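Local coordinates for RBSTP2229 gene product (Geobacillus stearothermophilus, PDB 1T6A), which is of unknown function, a DUF1885-family protein in which a long helix leads into a four-stranded antiparallel sheet flanked by a second helix, at residues A44-Y48 with G93-K97; K67-I71 with D83-G89. All blocks are in the same frame, centred on the assembly; numbering follows the deposited sequence.

The two contacts share one compact region of the chain, their centres about 11 Å apart. Contact 1 joins the end of helix 16-45 and the start of strand 48-53 to the first turns of helix 92-109. Contact 2 lies between them in sequence and pairs strands 68-76 and 79-85, the latter leading on to helix 92-109. All three strands belong to the four-stranded antiparallel sheet, where 48-53 and 79-85 are the outermost. D94 links the contacts directly, its OD2 accepting probable hydrogen bonds from the backbone N atoms of K67 and G68, while the M69 methyl packs on the Y48 hydroxyl. D94 thus ties helix 92-109 to Y48 of strand 48-53 and the start of strand 68-76.

Contact 1: residues A44-Y48 with G93-K97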
loop_
_atom_site.group_PDB
_atom_site.type_symbol
_atom_site.label_atom_id
_atom_site.label_comp_id
_atom_site.label_asym_id
_atom_site.label_seq_id
_atom_site.Cartn_x
_atom_site.Cartn_y
_atom_site.Cartn_z
ATOM N N ALA A 44 5.345 1.105 -0.136
ATOM C CA ALA A 44 5.907 -0.241 -0.306
ATOM C C ALA A 44 4.906 -1.217 -0.928
ATOM O O ALA A 44 5.285 -2.155 -1.628
ATOM C CB ALA A 44 6.350 -0.795 1.037
ATOM N N ALA A 45 3.630 -1.015 -0.620
ATOM C CA ALA A 45 2.577 -1.919 -1.058
ATOM C C ALA A 45 2.208 -1.679 -2.539
ATOM O O ALA A 45 1.656 -2.559 -3.175
ATOM C CB ALA A 45 1.358 -1.751 -0.182
ATOM N N PHE A 46 2.503 -0.489 -3.066
ATOM C CA PHE A 46 2.298 -0.177 -4.494
ATOM C C PHE A 46 3.490 0.558 -5.068
ATOM O O PHE A 46 3.436 1.777 -5.322
ATOM C CB PHE A 46 1.032 0.640 -4.689
ATOM C CG PHE A 46 0.537 0.654 -6.101
ATOM C CD1 PHE A 46 -0.158 -0.424 -6.618
ATOM C CD2 PHE A 46 0.758 1.763 -6.915
ATOM C CE1 PHE A 46 -0.622 -0.408 -7.956
ATOM C CE2 PHE A 46 0.298 1.787 -8.234
ATOM C CZ PHE A 46 -0.391 0.698 -8.750
ATOM N N PRO A 47 4.572 -0.172 -5.273
ATOM C CA PRO A 47 5.822 0.418 -5.765
ATOM C C PRO A 47 5.840 0.558 -7.299
ATOM O O PRO A 47 6.749 0.113 -7.959
ATOM C CB PRO A 47 6.863 -0.590 -5.300
ATOM C CG PRO A 47 6.141 -1.897 -5.394
ATOM C CD PRO A 47 4.699 -1.628 -5.057
ATOM N N TYR A 48 4.818 1.183 -7.852
ATOM C CA TYR A 48 4.710 1.332 -9.289
ATOM C C TYR A 48 4.254 2.728 -9.642
ATOM O O TYR A 48 3.558 3.368 -8.874
ATOM C CB TYR A 48 3.703 0.323 -9.849
ATOM C CG TYR A 48 4.085 -1.111 -9.595
ATOM C CD1 TYR A 48 5.088 -1.730 -10.345
ATOM C CD2 TYR A 48 3.465 -1.847 -8.594
ATOM C CE1 TYR A 48 5.448 -3.050 -10.108
ATOM C CE2 TYR A 48 3.830 -3.168 -8.345
ATOM C CZ TYR A 48 4.806 -3.760 -9.109
ATOM O OH TYR A 48 5.159 -5.054 -8.868
ATOM N N GLY A 93 9.215 -9.907 -6.494
ATOM C CA GLY A 93 8.357 -8.862 -5.969
ATOM C C GLY A 93 7.138 -8.592 -6.835
ATOM O O GLY A 93 6.027 -8.501 -6.324
ATOM N N ASP A 94 7.353 -8.466 -8.141
ATOM C CA ASP A 94 6.283 -8.230 -9.105
ATOM C C ASP A 94 5.225 -9.323 -9.042
ATOM O O ASP A 94 4.051 -9.027 -9.135
ATOM C CB ASP A 94 6.820 -8.228 -10.539
ATOM C CG ASP A 94 7.666 -7.012 -10.876
ATOM O OD1 ASP A 94 7.410 -5.884 -10.385
ATOM O OD2 ASP A 94 8.606 -7.117 -11.691
ATOM N N LYS A 95 5.646 -10.582 -8.913
ATOM C CA LYS A 95 4.714 -11.693 -8.892
ATOM C C LYS A 95 3.782 -11.565 -7.690
ATOM O O LYS A 95 2.573 -11.708 -7.822
ATOM C CB LYS A 95 5.438 -13.042 -8.829
ATOM C CG LYS A 95 6.171 -13.424 -10.123
ATOM C CD LYS A 95 6.938 -14.756 -9.944
ATOM C CE LYS A 95 7.943 -15.028 -11.052
ATOM N NZ LYS A 95 8.770 -13.826 -11.372
ATOM N N GLY A 96 4.363 -11.315 -6.523
ATOM C CA GLY A 96 3.601 -11.098 -5.316
ATOM C C GLY A 96 2.641 -9.931 -5.431
ATOM O O GLY A 96 1.473 -10.054 -5.058
ATOM N N LYS A 97 3.101 -8.806 -5.970
ATOM C CA LYS A 97 2.224 -7.655 -6.100
ATOM C C LYS A 97 1.080 -7.934 -7.067
ATOM O O LYS A 97 -0.058 -7.559 -6.794
ATOM C CB LYS A 97 2.987 -6.408 -6.520
ATOM C CG LYS A 97 4.013 -5.949 -5.502
ATOM C CD LYS A 97 3.348 -5.457 -4.230
ATOM C CE LYS A 97 4.378 -4.943 -3.266
ATOM N NZ LYS A 97 4.929 -6.027 -2.508
HETATM O O HOH W 1 6.188 -4.956 -0.571
#
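The carbonyl of A44, in the last turn of helix 16-45, meets the far end of K97, with A44 O 3.4 Å from K97 CE. A water donates to A44 O; its link to K97 NZ is doubtful, being unusually short. A45 contributes its carbonyl too, A45 O resting 3.5 Å from K97 CD. Lysine suits this place because its long chain, bent at chi2 (-67°), can lay CD and CE against the carbonyls of A45 and A44, with NZ near but not bonded to them. F46 leaves helical geometry, and P47 then forms the centre of an inverse gamma turn, whose F46 O to Y48 N bond is weak. The rigid proline ring crosses the lysine chain, P47 CD lying 3.8 Å from K97 CE. At Y48, where strand 48-53 begins, the ring presents its edge to the second helix. Its OH donates to D94 OD1 at 2.8 Å, onto the anti lone pair of that oxygen, with ring and carboxylate planes 31° apart. K97 also lies at this edge, its CB 3.8 Å from Y48 CE2. A phenylalanine at Y48 would probably keep much of the apolar contact with K97 but leave D94 OD1 without this hydroxyl donor. The other carboxylate oxygen, D94 OD2, accepts from T91 N and from the backbone donors of the neighbouring strand end. Neutral donors thus serve both oxygens of a buried aspartate, which would be expected to stabilise its negative charge, while the carbonyl end of helix 16-45 would probably favour a nearby positive charge.

Contact 2: residues K67-I71 with D83-G89; sequences KGMAI and DIALPPG
A70 and A85 exchange two backbone hydrogen bonds as an antiparallel hydrogen-bonded pair. A85 N donates to A70 O at 2.8 Å and nearly straight, with an angle of 171° at the hydrogen; A70 N donates to A85 O at 3.0 Å, more bent at 151°. In the next, non-hydrogen-bonded pair, I71 with I84, the I71 CA-H leans on D83 O, a 3.3 Å CA to O contact. D83 itself turns its carboxylate to a salt bridge with R74. These residues belong to the beta hairpin of strands 68-76 and 79-85, the latter an outermost strand of the four-stranded sheet. The small alanine methyls share one face; on the other I71 and I84 lie side by side, with CG1 atoms 4.1 Å apart, and both branched side chains reach F101 of helix 92-109. M69, a selenomethionine, has its CG between the backbone N and carbonyl carbon (chi1 71°), and its flexible chain brings SE to 3.7 Å from I84 CG2. L86 CD2 packs on M69 CB. Past the paired residues, P87 CD sits 3.2 Å from G68 O. G68 has backbone angles suited to glycine, since a side chain would jam against the preceding carbonyl. At the exposed end, K67, extended as far as CE, slides past the P87 ring in the opposite direction, with K67 CD 3.7 Å from G89 O.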
loop_
_atom_site.group_PDB
_atom_site.type_symbol
_atom_site.label_atom_id
_atom_site.label_comp_id
_atom_site.label_asym_id
_atom_site.label_seq_id
_atom_site.Cartn_x
_atom_site.Cartn_y
_atom_site.Cartn_z
ATOM N N LYS A 67 10.181 -4.794 -11.574
ATOM C CA LYS A 67 10.253 -4.396 -12.979
ATOM C C LYS A 67 8.963 -3.743 -13.452
ATOM O O LYS A 67 8.979 -2.608 -13.938
ATOM C CB LYS A 67 10.574 -5.582 -13.869
ATOM C CG LYS A 67 10.777 -5.172 -15.325
ATOM C CD LYS A 67 11.575 -6.220 -16.114
ATOM C CE LYS A 67 11.612 -5.888 -17.604
ATOM N NZ LYS A 67 11.273 -7.084 -18.419
ATOM N N GLY A 68 7.857 -4.469 -13.322
ATOM C CA GLY A 68 6.559 -3.973 -13.711
ATOM C C GLY A 68 5.596 -5.041 -14.222
ATOM O O GLY A 68 5.868 -6.246 -14.186
HETATM N N MSE A 69 4.451 -4.569 -14.695
HETATM C CA MSE A 69 3.454 -5.428 -15.312
HETATM C C MSE A 69 2.531 -4.594 -16.206
HETATM O O MSE A 69 2.588 -3.360 -16.193
HETATM C CB MSE A 69 2.628 -6.142 -14.222
HETATM C CG MSE A 69 1.679 -5.241 -13.448
HETATM SE SE MSE A 69 0.937 -6.046 -11.805
HETATM C CE MSE A 69 2.539 -5.934 -10.667
ATOM N N ALA A 70 1.664 -5.282 -16.936
ATOM C CA ALA A 70 0.795 -4.668 -17.922
ATOM C C ALA A 70 -0.614 -5.179 -17.719
ATOM O O ALA A 70 -0.826 -6.397 -17.614
ATOM C CB ALA A 70 1.300 -5.027 -19.336
ATOM N N ILE A 71 -1.568 -4.264 -17.641
ATOM C CA ILE A 71 -2.950 -4.603 -17.370
ATOM C C ILE A 71 -3.825 -4.107 -18.502
ATOM O O ILE A 71 -3.738 -2.950 -18.893
ATOM C CB ILE A 71 -3.411 -3.973 -16.013
ATOM C CG1 ILE A 71 -2.413 -4.320 -14.901
ATOM C CG2 ILE A 71 -4.792 -4.437 -15.665
ATOM C CD1 ILE A 71 -2.771 -3.775 -13.521
ATOM N N ASP A 83 -6.778 -8.781 -17.761
ATOM C CA ASP A 83 -5.551 -9.544 -17.888
ATOM C C ASP A 83 -4.434 -8.781 -17.207
ATOM O O ASP A 83 -4.313 -7.579 -17.401
ATOM C CB ASP A 83 -5.120 -9.715 -19.353
ATOM C CG ASP A 83 -5.921 -10.764 -20.110
ATOM O OD1 ASP A 83 -6.404 -11.733 -19.493
ATOM O OD2 ASP A 83 -6.123 -10.697 -21.356
ATOM N N ILE A 84 -3.611 -9.493 -16.442
ATOM C CA ILE A 84 -2.385 -8.950 -15.873
ATOM C C ILE A 84 -1.241 -9.778 -16.396
ATOM O O ILE A 84 -1.130 -10.961 -16.074
ATOM C CB ILE A 84 -2.425 -8.974 -14.337
ATOM C CG1 ILE A 84 -3.598 -8.140 -13.852
ATOM C CG2 ILE A 84 -1.103 -8.453 -13.766
ATOM C CD1 ILE A 84 -3.870 -8.301 -12.399
ATOM N N ALA A 85 -0.422 -9.164 -17.244
ATOM C CA ALA A 85 0.725 -9.807 -17.859
ATOM C C ALA A 85 2.022 -9.362 -17.194
ATOM O O ALA A 85 2.313 -8.170 -17.106
ATOM C CB ALA A 85 0.776 -9.472 -19.371
ATOM N N LEU A 86 2.799 -10.331 -16.732
ATOM C CA LEU A 86 4.139 -10.074 -16.244
ATOM C C LEU A 86 5.148 -10.309 -17.363
ATOM O O LEU A 86 5.114 -11.348 -18.009
ATOM C CB LEU A 86 4.473 -11.004 -15.088
ATOM C CG LEU A 86 3.675 -10.827 -13.806
ATOM C CD1 LEU A 86 4.009 -11.983 -12.882
ATOM C CD2 LEU A 86 4.011 -9.513 -13.150
ATOM N N PRO A 87 6.056 -9.357 -17.569
ATOM C CA PRO A 87 7.083 -9.489 -18.603
ATOM C C PRO A 87 8.131 -10.536 -18.224
ATOM O O PRO A 87 8.177 -10.958 -17.058
ATOM C CB PRO A 87 7.701 -8.092 -18.659
ATOM C CG PRO A 87 7.527 -7.558 -17.262
ATOM C CD PRO A 87 6.190 -8.093 -16.818
ATOM N N PRO A 88 8.922 -10.989 -19.201
ATOM C CA PRO A 88 9.958 -12.011 -18.972
ATOM C C PRO A 88 10.899 -11.742 -17.797
ATOM O O PRO A 88 11.237 -12.681 -17.069
ATOM C CB PRO A 88 10.743 -12.009 -20.288
ATOM C CG PRO A 88 9.723 -11.637 -21.303
ATOM C CD PRO A 88 8.857 -10.591 -20.623
ATOM N N GLY A 89 11.287 -10.492 -17.593
ATOM C CA GLY A 89 12.192 -10.169 -16.494
ATOM C C GLY A 89 11.533 -9.894 -15.141
ATOM O O GLY A 89 12.188 -9.389 -14.236
#